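Local structure of glycosyl hydrolase, family 8 (Clostridium perfringens, 3REN) at residues Phe85-Ile98 against Tyr134-Leu146. The protein is a family 8 glycoside hydrolase that probably acts as an alpha-amylase, cleaving alpha-glucosidic linkages. Numbering follows the deposited sequence. Where two conformers were deposited one is given.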
loop_
_atom_site.group_PDB
_atom_site.type_symbol
_atom_site.label_atom_id
_atom_site.label_comp_id
_atom_site.label_asym_id
_atom_site.label_seq_id
_atom_site.Cartn_x
_atom_site.Cartn_y
_atom_site.Cartn_z
ATOM N N PHE A 85 -5.151 15.122 4.126
ATOM C CA PHE A 85 -3.914 15.909 3.944
ATOM C C PHE A 85 -3.658 16.827 5.168
ATOM O O PHE A 85 -2.555 16.879 5.675
ATOM C CB PHE A 85 -3.967 16.689 2.639
ATOM C CG PHE A 85 -2.720 17.465 2.329
ATOM C CD1 PHE A 85 -1.451 16.975 2.650
ATOM C CD2 PHE A 85 -2.805 18.688 1.679
ATOM C CE1 PHE A 85 -0.304 17.688 2.362
ATOM C CE2 PHE A 85 -1.636 19.397 1.370
ATOM C CZ PHE A 85 -0.386 18.882 1.731
ATOM N N ASP A 86 -4.679 17.521 5.668
ATOM C CA ASP A 86 -4.492 18.330 6.897
ATOM C C ASP A 86 -3.962 17.563 8.107
ATOM O O ASP A 86 -3.130 18.087 8.861
ATOM C CB ASP A 86 -5.770 19.031 7.302
ATOM C CG ASP A 86 -6.098 20.203 6.411
ATOM O OD1 ASP A 86 -5.258 20.656 5.584
ATOM O OD2 ASP A 86 -7.231 20.653 6.539
ATOM N N ILE A 87 -4.452 16.347 8.311
ATOM C CA ILE A 87 -3.864 15.463 9.339
ATOM C C ILE A 87 -2.396 15.111 9.058
ATOM O O ILE A 87 -1.569 15.116 9.966
ATOM C CB ILE A 87 -4.703 14.168 9.489
ATOM C CG1 ILE A 87 -6.027 14.525 10.175
ATOM C CG2 ILE A 87 -3.926 13.076 10.244
ATOM C CD1 ILE A 87 -7.194 13.608 9.791
ATOM N N VAL A 88 -2.070 14.787 7.805
ATOM C CA VAL A 88 -0.682 14.484 7.429
ATOM C C VAL A 88 0.283 15.679 7.678
ATOM O O VAL A 88 1.405 15.510 8.181
ATOM C CB VAL A 88 -0.653 14.006 5.953
ATOM C CG1 VAL A 88 0.701 14.105 5.357
ATOM C CG2 VAL A 88 -1.163 12.556 5.902
ATOM N N LYS A 89 -0.156 16.880 7.319
ATOM C CA LYS A 89 0.717 18.059 7.474
ATOM C C LYS A 89 1.183 18.150 8.920
ATOM O O LYS A 89 2.351 18.452 9.158
ATOM C CB LYS A 89 0.024 19.354 7.032
ATOM C CG LYS A 89 -0.245 19.346 5.512
ATOM C CD LYS A 89 -0.408 20.717 4.916
ATOM C CE LYS A 89 -1.745 21.344 5.164
ATOM N NZ LYS A 89 -1.788 22.734 4.536
ATOM N N GLU A 90 0.289 17.838 9.865
ATOM C CA GLU A 90 0.619 17.898 11.290
ATOM C C GLU A 90 1.519 16.760 11.747
ATOM O O GLU A 90 2.073 16.789 12.857
ATOM C CB GLU A 90 -0.645 18.020 12.179
ATOM C CG GLU A 90 -1.467 19.325 11.915
ATOM C CD GLU A 90 -0.616 20.601 11.934
ATOM O OE1 GLU A 90 -0.693 21.400 10.959
ATOM O OE2 GLU A 90 0.137 20.815 12.918
HETATM N N MSE A 91 1.662 15.743 10.898
HETATM C CA MSE A 91 2.567 14.636 11.214
HETATM C C MSE A 91 3.961 14.911 10.637
HETATM O O MSE A 91 4.886 14.088 10.841
HETATM C CB MSE A 91 1.999 13.295 10.690
HETATM C CG MSE A 91 0.706 12.897 11.404
HETATM SE SE MSE A 91 -0.087 11.281 10.760
HETATM C CE MSE A 91 1.214 9.956 11.434
ATOM N N ARG A 92 4.136 16.049 9.956
ATOM C CA ARG A 92 5.433 16.380 9.386
ATOM C C ARG A 92 6.435 16.592 10.505
ATOM O O ARG A 92 6.125 17.234 11.501
ATOM C CB ARG A 92 5.410 17.615 8.477
ATOM C CG ARG A 92 6.655 17.743 7.634
ATOM C CD ARG A 92 6.698 19.057 6.818
ATOM N NE ARG A 92 6.616 20.232 7.675
ATOM C CZ ARG A 92 6.328 21.464 7.245
ATOM N NH1 ARG A 92 6.258 22.482 8.121
ATOM N NH2 ARG A 92 6.104 21.677 5.948
ATOM N N LEU A 93 7.652 16.076 10.326
ATOM C CA LEU A 93 8.673 16.180 11.367
ATOM C C LEU A 93 9.662 17.292 11.019
ATOM O O LEU A 93 9.583 17.877 9.936
ATOM C CB LEU A 93 9.372 14.829 11.558
ATOM C CG LEU A 93 8.551 13.622 12.048
ATOM C CD1 LEU A 93 9.373 12.313 11.878
ATOM C CD2 LEU A 93 8.105 13.785 13.476
ATOM N N LYS A 94 10.625 17.563 11.907
ATOM C CA LYS A 94 11.593 18.641 11.649
ATOM C C LYS A 94 12.468 18.309 10.463
ATOM O O LYS A 94 12.933 19.202 9.771
ATOM C CB LYS A 94 12.483 18.917 12.881
ATOM N N ASN A 95 12.707 17.033 10.180
ATOM C CA ASN A 95 13.499 16.743 8.967
ATOM C C ASN A 95 12.757 16.863 7.613
ATOM O O ASN A 95 13.345 16.580 6.558
ATOM C CB ASN A 95 14.224 15.388 9.091
ATOM C CG ASN A 95 13.272 14.225 9.187
ATOM O OD1 ASN A 95 12.038 14.383 9.036
ATOM N ND2 ASN A 95 13.817 13.046 9.439
ATOM N N GLY A 96 11.471 17.255 7.650
ATOM C CA GLY A 96 10.616 17.364 6.446
ATOM C C GLY A 96 9.835 16.091 6.049
ATOM O O GLY A 96 9.038 16.099 5.108
ATOM N N LEU A 97 10.078 14.990 6.743
ATOM C CA LEU A 97 9.415 13.735 6.444
ATOM C C LEU A 97 8.172 13.630 7.299
ATOM O O LEU A 97 8.092 14.224 8.375
ATOM C CB LEU A 97 10.351 12.543 6.703
ATOM C CG LEU A 97 11.584 12.439 5.776
ATOM C CD1 LEU A 97 12.378 11.164 6.104
ATOM C CD2 LEU A 97 11.247 12.513 4.233
ATOM N N ILE A 98 7.191 12.894 6.800
ATOM C CA ILE A 98 6.013 12.564 7.570
ATOM C C ILE A 98 6.319 11.423 8.525
ATOM O O ILE A 98 6.935 10.432 8.149
ATOM C CB ILE A 98 4.847 12.174 6.660
ATOM C CG1 ILE A 98 4.647 13.215 5.534
ATOM C CG2 ILE A 98 3.580 11.941 7.487
ATOM C CD1 ILE A 98 4.615 14.757 6.042
ATOM N N TYR A 134 -0.168 23.846 -4.831
ATOM C CA TYR A 134 0.152 23.695 -3.413
ATOM C C TYR A 134 0.517 22.229 -3.068
ATOM O O TYR A 134 1.548 21.983 -2.429
ATOM C CB TYR A 134 -0.984 24.189 -2.494
ATOM C CG TYR A 134 -0.554 24.167 -1.059
ATOM C CD1 TYR A 134 0.072 25.276 -0.478
ATOM C CD2 TYR A 134 -0.694 23.003 -0.291
ATOM C CE1 TYR A 134 0.509 25.232 0.840
ATOM C CE2 TYR A 134 -0.239 22.941 1.010
ATOM C CZ TYR A 134 0.349 24.044 1.576
ATOM O OH TYR A 134 0.777 23.972 2.880
ATOM N N TYR A 135 -0.338 21.291 -3.504
ATOM C CA TYR A 135 -0.062 19.863 -3.394
ATOM C C TYR A 135 1.319 19.475 -3.947
ATOM O O TYR A 135 2.061 18.715 -3.307
ATOM C CB TYR A 135 -1.133 19.070 -4.145
ATOM C CG TYR A 135 -2.558 19.270 -3.648
ATOM C CD1 TYR A 135 -2.850 19.212 -2.295
ATOM C CD2 TYR A 135 -3.619 19.482 -4.549
ATOM C CE1 TYR A 135 -4.140 19.380 -1.836
ATOM C CE2 TYR A 135 -4.948 19.644 -4.090
ATOM C CZ TYR A 135 -5.193 19.596 -2.739
ATOM O OH TYR A 135 -6.483 19.756 -2.234
ATOM N N LYS A 136 1.651 19.997 -5.130
ATOM C CA LYS A 136 2.899 19.675 -5.822
ATOM C C LYS A 136 4.112 20.219 -5.036
ATOM O O LYS A 136 5.100 19.512 -4.857
ATOM C CB LYS A 136 2.876 20.251 -7.255
ATOM C CG LYS A 136 4.075 19.955 -8.130
ATOM C CD LYS A 136 3.952 20.690 -9.471
ATOM C CE LYS A 136 5.273 20.708 -10.211
ATOM N NZ LYS A 136 5.171 21.431 -11.522
ATOM N N PHE A 137 4.022 21.461 -4.570
ATOM C CA PHE A 137 5.110 22.077 -3.822
ATOM C C PHE A 137 5.343 21.352 -2.517
ATOM O O PHE A 137 6.483 21.162 -2.101
ATOM C CB PHE A 137 4.805 23.564 -3.507
ATOM C CG PHE A 137 5.063 24.492 -4.655
ATOM C CD1 PHE A 137 5.090 24.014 -5.956
ATOM C CD2 PHE A 137 5.276 25.857 -4.437
ATOM C CE1 PHE A 137 5.347 24.880 -7.031
ATOM C CE2 PHE A 137 5.498 26.724 -5.514
ATOM C CZ PHE A 137 5.543 26.220 -6.804
ATOM N N TYR A 138 4.255 20.961 -1.872
ATOM C CA TYR A 138 4.363 20.234 -0.624
ATOM C C TYR A 138 5.009 18.855 -0.894
ATOM O O TYR A 138 5.913 18.457 -0.163
ATOM C CB TYR A 138 2.998 20.127 0.048
ATOM C CG TYR A 138 3.109 19.887 1.546
ATOM C CD1 TYR A 138 2.964 20.950 2.454
ATOM C CD2 TYR A 138 3.329 18.591 2.062
ATOM C CE1 TYR A 138 3.040 20.747 3.816
ATOM C CE2 TYR A 138 3.411 18.384 3.452
ATOM C CZ TYR A 138 3.274 19.462 4.304
ATOM O OH TYR A 138 3.386 19.286 5.667
ATOM N N ALA A 139 4.584 18.164 -1.948
ATOM C CA ALA A 139 5.236 16.896 -2.371
ATOM C C ALA A 139 6.744 17.013 -2.623
ATOM O O ALA A 139 7.527 16.127 -2.241
ATOM C CB ALA A 139 4.555 16.335 -3.608
ATOM N N ILE A 140 7.143 18.103 -3.259
ATOM C CA ILE A 140 8.542 18.439 -3.492
ATOM C C ILE A 140 9.350 18.603 -2.219
ATOM O O ILE A 140 10.471 18.112 -2.123
ATOM C CB ILE A 140 8.632 19.702 -4.416
ATOM C CG1 ILE A 140 8.251 19.302 -5.838
ATOM C CG2 ILE A 140 10.046 20.383 -4.357
ATOM C CD1 ILE A 140 7.738 20.462 -6.733
ATOM N N ASN A 141 8.806 19.322 -1.244
ATOM C CA ASN A 141 9.438 19.442 0.063
ATOM C C ASN A 141 9.750 18.031 0.605
ATOM O O ASN A 141 10.869 17.779 1.069
ATOM C CB ASN A 141 8.506 20.077 1.102
ATOM C CG ASN A 141 8.256 21.566 0.916
ATOM O OD1 ASN A 141 9.033 22.289 0.303
ATOM N ND2 ASN A 141 7.152 22.049 1.553
ATOM N N ILE A 142 8.759 17.142 0.599
ATOM C CA ILE A 142 8.929 15.757 1.110
ATOM C C ILE A 142 9.985 14.998 0.325
ATOM O O ILE A 142 10.850 14.318 0.914
ATOM C CB ILE A 142 7.625 14.895 1.031
ATOM C CG1 ILE A 142 6.406 15.672 1.509
ATOM C CG2 ILE A 142 7.782 13.586 1.840
ATOM C CD1 ILE A 142 6.563 16.210 2.867
ATOM N N ALA A 143 9.893 15.100 -0.998
ATOM C CA ALA A 143 10.803 14.399 -1.898
ATOM C C ALA A 143 12.235 14.848 -1.652
ATOM O O ALA A 143 13.128 14.002 -1.582
ATOM C CB ALA A 143 10.431 14.648 -3.328
ATOM N N ASN A 144 12.446 16.172 -1.512
ATOM C CA ASN A 144 13.789 16.721 -1.254
ATOM C C ASN A 144 14.350 16.219 0.079
ATOM O O ASN A 144 15.559 15.930 0.196
ATOM C CB ASN A 144 13.802 18.270 -1.323
ATOM C CG ASN A 144 13.721 18.809 -2.772
ATOM O OD1 ASN A 144 14.095 18.144 -3.715
ATOM N ND2 ASN A 144 13.255 20.043 -2.926
ATOM N N SER A 145 13.479 16.109 1.077
ATOM C CA SER A 145 13.845 15.516 2.367
ATOM C C SER A 145 14.201 14.033 2.277
ATOM O O SER A 145 15.071 13.557 3.006
ATOM C CB SER A 145 12.714 15.701 3.371
ATOM O OG SER A 145 12.498 17.072 3.586
ATOM N N LEU A 146 13.518 13.295 1.407
ATOM C CA LEU A 146 13.888 11.888 1.153
ATOM C C LEU A 146 15.280 11.825 0.561
ATOM O O LEU A 146 16.085 10.991 0.980
ATOM C CB LEU A 146 12.939 11.197 0.185
ATOM C CG LEU A 146 11.721 10.460 0.700
ATOM C CD1 LEU A 146 10.932 9.954 -0.508
ATOM C CD2 LEU A 146 12.103 9.345 1.681
HETATM O O HOH W 1 6.310 19.848 3.629
#
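Phe85 and Tyr138 meet edge-to-face where side chains bridge two helices of the (alpha/alpha)6 barrel, helix 78-89 with the loop that follows and helix 133-150. The ring planes are nearly perpendicular, at 89°. The edge of Phe85 points at one face of Tyr138, with CZ of Phe85 3.6 Å from CG of Tyr138. A water lies over the centre of the opposite face. It accepts from Arg92 NH2 and Asn141 ND2 and so bridges the segments. The chain of Arg92 bends at chi3 (58°), and its guanidinium lies almost parallel to the Tyr138 ring but at the hydroxyl end, with NH2 3.6 Å from OH. Tyr135 joins the aromatic cluster obliquely, its plane 59° from that of Phe85. Leu123 of helix 113-130 touches both of these side chains. Lys89 lays CG over a face of Phe85 and brings CD to 3.6 Å from CE1 of Tyr138. Its NZ makes a weak hydrogen bond to Tyr134 OH. Farther along, the loop at 95-97 closes on helix 133-150. Asn95 forms an Asx turn, its OD1 accepting from Leu97 N. Leu97 CD2 rests 3.6 Å from Ser145 CB. Ser145 OG lies 3.1 Å from both Asn95 O and Asn141 O.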